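Long-range contact in succinyl-CoA:3-ketoacid coenzyme A transferase subunit B (Helicobacter pylori, PDB 3RRL), which catalyses, as the B subunit of the enzyme, the transfer of coenzyme A from succinyl-CoA to a 3-oxo acid, yielding a 3-oxoacyl-CoA and succinate: residues L171-E185 with Q194-L207. Residues are numbered along the deposited sequence; the frame is centred on the assembly and turned at random.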
loop_
_atom_site.group_PDB
_atom_site.type_symbol
_atom_site.label_atom_id
_atom_site.label_comp_id
_atom_site.label_asym_id
_atom_site.label_seq_id
_atom_site.Cartn_x
_atom_site.Cartn_y
_atom_site.Cartn_z
ATOM N N LEU B 171 -23.656 1.451 -34.736
ATOM C CA LEU B 171 -23.744 0.615 -35.934
ATOM C C LEU B 171 -23.568 -0.859 -35.601
ATOM O O LEU B 171 -24.403 -1.688 -35.964
ATOM C CB LEU B 171 -22.737 1.040 -37.008
ATOM C CG LEU B 171 -22.863 2.471 -37.527
ATOM C CD1 LEU B 171 -21.917 2.698 -38.705
ATOM C CD2 LEU B 171 -24.299 2.768 -37.922
ATOM N N ALA B 172 -22.465 -1.182 -34.944
ATOM C CA ALA B 172 -22.092 -2.564 -34.725
ATOM C C ALA B 172 -21.341 -2.897 -33.447
ATOM O O ALA B 172 -20.889 -2.031 -32.720
ATOM C CB ALA B 172 -21.293 -3.033 -35.900
ATOM N N VAL B 173 -21.239 -4.192 -33.195
ATOM C CA VAL B 173 -20.462 -4.721 -32.103
ATOM C C VAL B 173 -19.273 -5.480 -32.690
ATOM O O VAL B 173 -19.431 -6.318 -33.555
ATOM C CB VAL B 173 -21.278 -5.654 -31.220
ATOM C CG1 VAL B 173 -20.444 -6.152 -30.083
ATOM C CG2 VAL B 173 -22.498 -4.960 -30.724
ATOM N N PHE B 174 -18.083 -5.167 -32.201
ATOM C CA PHE B 174 -16.864 -5.790 -32.657
ATOM C C PHE B 174 -16.138 -6.414 -31.486
ATOM O O PHE B 174 -16.241 -5.944 -30.370
ATOM C CB PHE B 174 -15.918 -4.761 -33.259
ATOM C CG PHE B 174 -16.453 -4.045 -34.450
ATOM C CD1 PHE B 174 -16.165 -4.487 -35.721
ATOM C CD2 PHE B 174 -17.210 -2.906 -34.301
ATOM C CE1 PHE B 174 -16.640 -3.822 -36.808
ATOM C CE2 PHE B 174 -17.685 -2.238 -35.393
ATOM C CZ PHE B 174 -17.399 -2.695 -36.647
ATOM N N GLU B 175 -15.402 -7.483 -31.757
ATOM C CA GLU B 175 -14.545 -8.104 -30.758
ATOM C C GLU B 175 -13.099 -8.134 -31.239
ATOM O O GLU B 175 -12.828 -8.047 -32.434
ATOM C CB GLU B 175 -15.043 -9.506 -30.411
ATOM C CG GLU B 175 -16.313 -9.483 -29.577
ATOM C CD GLU B 175 -16.886 -10.864 -29.309
ATOM O OE1 GLU B 175 -16.319 -11.863 -29.808
ATOM O OE2 GLU B 175 -17.915 -10.942 -28.597
ATOM N N PHE B 176 -12.173 -8.240 -30.299
ATOM C CA PHE B 176 -10.754 -8.226 -30.619
ATOM C C PHE B 176 -10.053 -9.476 -30.108
ATOM O O PHE B 176 -10.163 -9.810 -28.933
ATOM C CB PHE B 176 -10.097 -6.974 -30.032
ATOM C CG PHE B 176 -10.547 -5.706 -30.685
ATOM C CD1 PHE B 176 -11.641 -5.007 -30.195
ATOM C CD2 PHE B 176 -9.891 -5.219 -31.799
ATOM C CE1 PHE B 176 -12.067 -3.839 -30.801
ATOM C CE2 PHE B 176 -10.314 -4.057 -32.404
ATOM C CZ PHE B 176 -11.403 -3.367 -31.903
ATOM N N SER B 177 -9.364 -10.171 -31.012
ATOM C CA SER B 177 -8.457 -11.264 -30.662
ATOM C C SER B 177 -7.339 -11.317 -31.693
ATOM O O SER B 177 -7.587 -11.130 -32.885
ATOM C CB SER B 177 -9.188 -12.607 -30.667
ATOM O OG SER B 177 -10.338 -12.572 -29.843
ATOM N N ASN B 178 -6.120 -11.597 -31.243
ATOM C CA ASN B 178 -4.986 -11.736 -32.151
ATOM C C ASN B 178 -4.686 -10.461 -32.939
ATOM O O ASN B 178 -4.468 -10.513 -34.152
ATOM C CB ASN B 178 -5.233 -12.896 -33.119
ATOM C CG ASN B 178 -5.725 -14.147 -32.414
ATOM O OD1 ASN B 178 -6.852 -14.601 -32.631
ATOM N ND2 ASN B 178 -4.878 -14.713 -31.563
ATOM N N ASN B 179 -4.697 -9.323 -32.248
ATOM C CA ASN B 179 -4.483 -8.026 -32.885
ATOM C C ASN B 179 -5.394 -7.874 -34.099
ATOM O O ASN B 179 -5.057 -7.188 -35.070
ATOM C CB ASN B 179 -3.015 -7.868 -33.290
ATOM N N ALA B 180 -6.560 -8.512 -34.016
ATOM C CA ALA B 180 -7.473 -8.640 -35.144
ATOM C C ALA B 180 -8.913 -8.390 -34.712
ATOM O O ALA B 180 -9.332 -8.810 -33.634
ATOM C CB ALA B 180 -7.338 -10.020 -35.769
HETATM N N MSE B 181 -9.672 -7.720 -35.570
HETATM C CA MSE B 181 -11.002 -7.243 -35.213
HETATM C C MSE B 181 -12.110 -8.004 -35.935
HETATM O O MSE B 181 -12.089 -8.136 -37.159
HETATM C CB MSE B 181 -11.114 -5.755 -35.539
HETATM C CG MSE B 181 -12.375 -5.102 -35.030
HETATM SE SE MSE B 181 -12.346 -3.210 -35.456
HETATM C CE MSE B 181 -13.713 -2.567 -34.243
ATOM N N LYS B 182 -13.086 -8.492 -35.177
ATOM C CA LYS B 182 -14.217 -9.213 -35.760
ATOM C C LYS B 182 -15.529 -8.466 -35.556
ATOM O O LYS B 182 -15.819 -8.000 -34.453
ATOM C CB LYS B 182 -14.334 -10.614 -35.146
ATOM C CG LYS B 182 -13.104 -11.493 -35.297
ATOM C CD LYS B 182 -13.174 -12.666 -34.327
ATOM C CE LYS B 182 -11.967 -13.602 -34.440
ATOM N NZ LYS B 182 -12.014 -14.532 -35.615
ATOM N N LEU B 183 -16.344 -8.405 -36.607
ATOM C CA LEU B 183 -17.664 -7.816 -36.501
ATOM C C LEU B 183 -18.565 -8.960 -36.101
ATOM O O LEU B 183 -18.816 -9.855 -36.900
ATOM C CB LEU B 183 -18.104 -7.331 -37.880
ATOM C CG LEU B 183 -19.573 -6.934 -38.008
ATOM C CD1 LEU B 183 -19.885 -5.786 -37.046
ATOM C CD2 LEU B 183 -19.929 -6.547 -39.438
ATOM N N VAL B 184 -19.015 -8.972 -34.852
ATOM C CA VAL B 184 -19.874 -10.055 -34.398
ATOM C C VAL B 184 -21.359 -9.720 -34.300
ATOM O O VAL B 184 -22.172 -10.604 -34.051
ATOM C CB VAL B 184 -19.375 -10.637 -33.066
ATOM C CG1 VAL B 184 -17.954 -11.132 -33.228
ATOM C CG2 VAL B 184 -19.447 -9.585 -31.956
ATOM N N GLU B 185 -21.714 -8.452 -34.472
ATOM C CA GLU B 185 -23.118 -8.062 -34.377
ATOM C C GLU B 185 -23.440 -6.778 -35.149
ATOM O O GLU B 185 -22.659 -5.825 -35.143
ATOM C CB GLU B 185 -23.507 -7.923 -32.902
ATOM C CG GLU B 185 -24.998 -7.912 -32.615
ATOM C CD GLU B 185 -25.307 -7.757 -31.122
ATOM O OE1 GLU B 185 -24.554 -8.307 -30.285
ATOM O OE2 GLU B 185 -26.302 -7.082 -30.787
ATOM N N GLN B 194 -23.537 -0.833 -44.638
ATOM C CA GLN B 194 -23.425 0.437 -43.923
ATOM C C GLN B 194 -22.191 0.432 -43.019
ATOM O O GLN B 194 -21.497 1.439 -42.888
ATOM C CB GLN B 194 -24.686 0.713 -43.096
ATOM C CG GLN B 194 -25.719 1.566 -43.814
ATOM C CD GLN B 194 -27.150 1.181 -43.470
ATOM O OE1 GLN B 194 -27.407 0.532 -42.454
ATOM N NE2 GLN B 194 -28.093 1.576 -44.328
ATOM N N VAL B 195 -21.920 -0.713 -42.403
ATOM C CA VAL B 195 -20.770 -0.846 -41.517
ATOM C C VAL B 195 -19.459 -0.836 -42.302
ATOM O O VAL B 195 -18.526 -0.118 -41.948
ATOM C CB VAL B 195 -20.861 -2.124 -40.658
ATOM C CG1 VAL B 195 -19.641 -2.252 -39.769
ATOM C CG2 VAL B 195 -22.119 -2.100 -39.818
ATOM N N LYS B 196 -19.389 -1.625 -43.368
ATOM C CA LYS B 196 -18.199 -1.636 -44.209
ATOM C C LYS B 196 -17.902 -0.228 -44.690
ATOM O O LYS B 196 -16.759 0.232 -44.650
ATOM C CB LYS B 196 -18.400 -2.540 -45.422
ATOM C CG LYS B 196 -18.544 -4.011 -45.114
ATOM C CD LYS B 196 -18.751 -4.778 -46.411
ATOM C CE LYS B 196 -18.813 -6.278 -46.193
ATOM N NZ LYS B 196 -19.213 -6.967 -47.454
ATOM N N GLU B 197 -18.949 0.443 -45.151
ATOM C CA GLU B 197 -18.841 1.788 -45.690
ATOM C C GLU B 197 -18.321 2.775 -44.651
ATOM O O GLU B 197 -17.506 3.646 -44.956
ATOM C CB GLU B 197 -20.212 2.234 -46.192
ATOM C CG GLU B 197 -20.263 3.644 -46.743
ATOM C CD GLU B 197 -21.660 4.026 -47.200
ATOM O OE1 GLU B 197 -22.632 3.641 -46.512
ATOM O OE2 GLU B 197 -21.785 4.697 -48.249
ATOM N N LYS B 198 -18.792 2.638 -43.417
ATOM C CA LYS B 198 -18.450 3.600 -42.374
ATOM C C LYS B 198 -17.239 3.207 -41.526
ATOM O O LYS B 198 -16.936 3.866 -40.537
ATOM C CB LYS B 198 -19.662 3.915 -41.496
ATOM C CG LYS B 198 -20.742 4.703 -42.220
ATOM C CD LYS B 198 -21.738 5.297 -41.239
ATOM C CE LYS B 198 -22.779 6.141 -41.953
ATOM N NZ LYS B 198 -23.637 6.881 -40.982
ATOM N N THR B 199 -16.563 2.129 -41.904
ATOM C CA THR B 199 -15.423 1.645 -41.136
ATOM C C THR B 199 -14.140 1.634 -41.960
ATOM O O THR B 199 -14.088 1.028 -43.027
ATOM C CB THR B 199 -15.683 0.234 -40.609
ATOM O OG1 THR B 199 -16.879 0.239 -39.823
ATOM C CG2 THR B 199 -14.520 -0.238 -39.749
ATOM N N GLU B 200 -13.116 2.325 -41.469
ATOM C CA GLU B 200 -11.802 2.308 -42.107
ATOM C C GLU B 200 -11.007 1.063 -41.718
ATOM O O GLU B 200 -10.334 0.458 -42.552
ATOM C CB GLU B 200 -11.011 3.562 -41.746
ATOM C CG GLU B 200 -11.705 4.858 -42.118
ATOM C CD GLU B 200 -10.899 6.082 -41.718
ATOM O OE1 GLU B 200 -11.404 7.211 -41.899
ATOM O OE2 GLU B 200 -9.763 5.916 -41.220
ATOM N N ALA B 201 -11.089 0.684 -40.445
ATOM C CA ALA B 201 -10.365 -0.475 -39.943
ATOM C C ALA B 201 -10.708 -1.708 -40.770
ATOM O O ALA B 201 -11.831 -1.841 -41.253
ATOM C CB ALA B 201 -10.706 -0.713 -38.475
ATOM N N GLU B 202 -9.734 -2.595 -40.946
ATOM C CA GLU B 202 -9.975 -3.878 -41.594
ATOM C C GLU B 202 -10.478 -4.875 -40.565
ATOM O O GLU B 202 -9.914 -4.985 -39.471
ATOM C CB GLU B 202 -8.691 -4.413 -42.227
ATOM C CG GLU B 202 -8.106 -3.518 -43.303
ATOM C CD GLU B 202 -6.686 -3.910 -43.680
ATOM O OE1 GLU B 202 -5.959 -4.455 -42.814
ATOM O OE2 GLU B 202 -6.299 -3.673 -44.846
ATOM N N PHE B 203 -11.525 -5.614 -40.913
ATOM C CA PHE B 203 -12.099 -6.572 -39.973
ATOM C C PHE B 203 -12.616 -7.823 -40.672
ATOM O O PHE B 203 -12.880 -7.808 -41.874
ATOM C CB PHE B 203 -13.226 -5.917 -39.160
ATOM C CG PHE B 203 -14.368 -5.405 -39.999
ATOM C CD1 PHE B 203 -15.497 -6.185 -40.215
ATOM C CD2 PHE B 203 -14.317 -4.144 -40.569
ATOM C CE1 PHE B 203 -16.554 -5.720 -40.984
ATOM C CE2 PHE B 203 -15.372 -3.672 -41.337
ATOM C CZ PHE B 203 -16.494 -4.465 -41.545
ATOM N N GLU B 204 -12.758 -8.900 -39.903
ATOM C CA GLU B 204 -13.334 -10.139 -40.403
ATOM C C GLU B 204 -14.816 -10.150 -40.067
ATOM O O GLU B 204 -15.209 -9.724 -38.980
ATOM C CB GLU B 204 -12.670 -11.345 -39.740
ATOM C CG GLU B 204 -11.171 -11.444 -39.946
ATOM C CD GLU B 204 -10.523 -12.450 -39.000
ATOM O OE1 GLU B 204 -11.239 -13.003 -38.135
ATOM O OE2 GLU B 204 -9.299 -12.686 -39.117
ATOM N N VAL B 205 -15.635 -10.656 -40.984
ATOM C CA VAL B 205 -17.068 -10.704 -40.744
ATOM C C VAL B 205 -17.437 -12.045 -40.121
ATOM O O VAL B 205 -17.423 -13.099 -40.766
ATOM C CB VAL B 205 -17.848 -10.504 -42.054
ATOM C CG1 VAL B 205 -19.339 -10.739 -41.827
ATOM C CG2 VAL B 205 -17.584 -9.112 -42.611
ATOM N N ARG B 206 -17.723 -11.968 -38.831
ATOM C CA ARG B 206 -18.146 -13.073 -37.983
ATOM C C ARG B 206 -19.624 -13.121 -37.594
ATOM O O ARG B 206 -19.957 -13.683 -36.555
ATOM C CB ARG B 206 -17.208 -13.250 -36.793
ATOM C CG ARG B 206 -15.796 -13.655 -37.227
ATOM C CD ARG B 206 -15.820 -14.947 -38.050
ATOM N NE ARG B 206 -14.481 -15.372 -38.451
ATOM C CZ ARG B 206 -13.887 -15.019 -39.589
ATOM N NH1 ARG B 206 -12.666 -15.458 -39.863
ATOM N NH2 ARG B 206 -14.508 -14.227 -40.454
ATOM N N LEU B 207 -20.475 -12.375 -38.292
ATOM C CA LEU B 207 -21.915 -12.468 -38.038
ATOM C C LEU B 207 -22.391 -13.911 -38.063
ATOM O O LEU B 207 -23.325 -14.268 -37.347
ATOM C CB LEU B 207 -22.713 -11.635 -39.042
ATOM C CG LEU B 207 -22.336 -10.155 -39.026
ATOM C CD1 LEU B 207 -23.049 -9.404 -40.132
ATOM C CD2 LEU B 207 -22.625 -9.531 -37.659
#
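Glu-204 OE1 lies between two cations: Lys-182 NZ donates a hydrogen bond to it at 3.0 Å, while Arg-206 NH1 sits 3.3 Å from Glu-204 OE1 with the oxygen over a guanidinium face, an attraction of charge alone. Lys-182 and Glu-204 run side by side from paired positions on neighbouring parallel strands, and the lysine bends at its last torsion (chi4 -78°) to bring the ammonium onto the carboxylate. The shared anion probably offsets the closeness of Lys-182 NZ to Arg-206 NE.

Beneath this network the backbone joins strand 180-186 to strand 204-205 and the residue after it. Glu-204 N bonds to Met-181 O and Leu-183 N to Glu-204 O, both nearly straight; Arg-206 N reaches Leu-183 O at a poorer 136° as the chain turns off the strand.

The other face is apolar. Phe-203 holds CG between its backbone N and carbonyl carbon, which lays the ring alongside Leu-183, whose CB lies 3.7 Å from Phe-203 CD1. The edge of Phe-174, at CE1, meets one face of Phe-203 near its rim in a T-shaped stack, planes at 82°. Val-195, a compact branched side chain on helix 192-198, splits its methyls: CG1 meets Phe-174 CZ at 3.9 Å and CG2 meets Ala-172 CB, whose small size probably suits the helix's close approach. The Leu-171 side chain crosses Lys-198 at about a right angle, CD1 resting on Lys-198 CD.

In this beta-alpha-beta unit, greasy side chains seat the helix; backbone bonds hold strand 204-205, outermost in this chain, and the salt bridge probably reinforces it on the face of Lys-182 and Glu-204.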